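Long-range contact in beta-1,4-mannanase (Aplysia kurodai, PDB 3VUP), which probably hydrolyses the beta-1,4-mannosidic linkages of mannan in the digestive fluid of the sea hare, as an endo-acting mannanase with a TIM-barrel fold: residues Y312-Y316 with N344-P348. Residues are numbered along the deposited sequence; the frame is centred on the assembly and turned at random.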
loop_
_atom_site.group_PDB
_atom_site.type_symbol
_atom_site.label_atom_id
_atom_site.label_comp_id
_atom_site.label_asym_id
_atom_site.label_seq_id
_atom_site.Cartn_x
_atom_site.Cartn_y
_atom_site.Cartn_z
ATOM N N TYR A 312 -6.671 8.265 14.766
ATOM C CA TYR A 312 -6.142 7.700 15.996
ATOM C C TYR A 312 -7.257 7.338 16.983
ATOM O O TYR A 312 -7.188 6.313 17.663
ATOM C CB TYR A 312 -5.152 8.680 16.648
ATOM C CG TYR A 312 -4.363 8.028 17.760
ATOM C CD1 TYR A 312 -3.130 7.428 17.509
ATOM C CD2 TYR A 312 -4.867 7.976 19.056
ATOM C CE1 TYR A 312 -2.425 6.799 18.518
ATOM C CE2 TYR A 312 -4.167 7.352 20.061
ATOM C CZ TYR A 312 -2.952 6.762 19.789
ATOM O OH TYR A 312 -2.260 6.126 20.799
ATOM N N ASN A 313 -8.275 8.194 17.049
ATOM C CA ASN A 313 -9.347 8.091 18.035
ATOM C C ASN A 313 -10.505 7.186 17.633
ATOM O O ASN A 313 -11.432 7.005 18.425
ATOM C CB ASN A 313 -9.919 9.477 18.361
ATOM C CG ASN A 313 -8.962 10.341 19.149
ATOM O OD1 ASN A 313 -8.125 9.841 19.903
ATOM N ND2 ASN A 313 -9.090 11.649 18.990
ATOM N N HIS A 314 -10.466 6.626 16.420
ATOM C CA HIS A 314 -11.576 5.813 15.931
ATOM C C HIS A 314 -11.201 4.385 15.577
ATOM O O HIS A 314 -11.803 3.777 14.697
ATOM C CB HIS A 314 -12.320 6.519 14.799
ATOM C CG HIS A 314 -13.061 7.724 15.270
ATOM N ND1 HIS A 314 -12.435 8.931 15.492
ATOM C CD2 HIS A 314 -14.353 7.895 15.632
ATOM C CE1 HIS A 314 -13.317 9.801 15.947
ATOM N NE2 HIS A 314 -14.490 9.202 16.033
ATOM N N GLY A 315 -10.218 3.843 16.286
ATOM C CA GLY A 315 -9.963 2.410 16.250
ATOM C C GLY A 315 -9.093 1.932 15.108
ATOM O O GLY A 315 -8.812 0.735 15.005
ATOM N N TYR A 316 -8.666 2.854 14.250
ATOM C CA TYR A 316 -7.811 2.488 13.132
ATOM C C TYR A 316 -6.395 2.223 13.631
ATOM O O TYR A 316 -6.027 2.599 14.743
ATOM C CB TYR A 316 -7.835 3.573 12.056
ATOM C CG TYR A 316 -9.229 3.838 11.505
ATOM C CD1 TYR A 316 -9.812 2.964 10.593
ATOM C CD2 TYR A 316 -9.971 4.944 11.914
ATOM C CE1 TYR A 316 -11.079 3.190 10.100
ATOM C CE2 TYR A 316 -11.244 5.181 11.414
ATOM C CZ TYR A 316 -11.791 4.296 10.509
ATOM O OH TYR A 316 -13.055 4.508 10.006
ATOM N N ASN A 344 -4.109 4.211 21.821
ATOM C CA ASN A 344 -4.341 3.328 20.684
ATOM C C ASN A 344 -3.009 3.027 20.019
ATOM O O ASN A 344 -2.878 3.100 18.799
ATOM C CB ASN A 344 -5.320 3.969 19.695
ATOM C CG ASN A 344 -5.668 3.052 18.518
ATOM O OD1 ASN A 344 -5.568 1.821 18.603
ATOM N ND2 ASN A 344 -6.076 3.655 17.410
ATOM N N GLY A 345 -2.024 2.680 20.841
ATOM C CA GLY A 345 -0.688 2.371 20.366
ATOM C C GLY A 345 0.285 3.526 20.494
ATOM O O GLY A 345 -0.074 4.685 20.301
ATOM N N LYS A 346 1.530 3.194 20.816
ATOM C CA LYS A 346 2.592 4.175 20.922
ATOM C C LYS A 346 3.188 4.446 19.541
ATOM O O LYS A 346 3.227 3.566 18.686
ATOM C CB LYS A 346 3.656 3.634 21.873
ATOM C CG LYS A 346 4.875 4.503 22.071
ATOM C CD LYS A 346 5.915 3.763 22.894
ATOM C CE LYS A 346 7.158 4.605 23.084
ATOM N NZ LYS A 346 8.149 3.882 23.923
ATOM N N ILE A 347 3.659 5.667 19.336
ATOM C CA ILE A 347 4.183 6.070 18.039
ATOM C C ILE A 347 5.719 6.054 17.931
ATOM O O ILE A 347 6.242 5.492 16.977
ATOM C CB ILE A 347 3.532 7.394 17.554
ATOM C CG1 ILE A 347 2.056 7.140 17.210
ATOM C CG2 ILE A 347 4.285 7.964 16.366
ATOM C CD1 ILE A 347 1.230 8.386 17.013
ATOM N N PRO A 348 6.449 6.631 18.909
ATOM C CA PRO A 348 7.909 6.604 18.763
ATOM C C PRO A 348 8.451 5.183 18.742
ATOM O O PRO A 348 8.011 4.327 19.518
ATOM C CB PRO A 348 8.394 7.337 20.018
ATOM C CG PRO A 348 7.274 8.252 20.360
ATOM C CD PRO A 348 6.030 7.480 20.037
HETATM O O HOH W 1 -6.606 -0.073 16.743
#
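In the TIM barrel, the turn that leads from helix 304-313 into the eighth barrel strand, 318-322, is tied to the C-terminal loop after helix 324-338 by Tyr312 and Asn344, whose side chains pass one another, each reaching the backbone of the other's segment. The Tyr312 ring, swung out with CG anti to the backbone N (chi1 -168°), brings its hydroxyl between two backbone groups: OH donates to Gly345 O at 2.7 Å and accepts from Asn344 N at 2.9 Å. Gly345 O lies at the ring edge, while Asn344 CB sits over one face, 3.9 Å from the ring centroid and displaced toward the rim, in a CH-pi contact. Coming the other way, the Asn344 amide, its plane 65° from the ring, spends both N-H groups of ND2 on the turn: ND2 bonds to Tyr312 O and to Tyr316 O, each at 2.9 Å, the latter nearly in line with its carbonyl. Its OD1 takes a hydrogen bond from Arg15 and is linked through a water to Gly315 O. Ile347 CD1 comes to 4.3 Å from Tyr312 CE1, obliquely to the ring, and Phe17 packs against the ring from outside the two segments. A phenylalanine in place of Tyr312 would probably keep the ring contacts but leave Gly345 O and Asn344 N without their shared hydroxyl. The two side chains thus satisfy backbone donors and acceptors of irregular chain, where no sheet or helix bonds join the two segments, fixing the C-terminal loop against the turn.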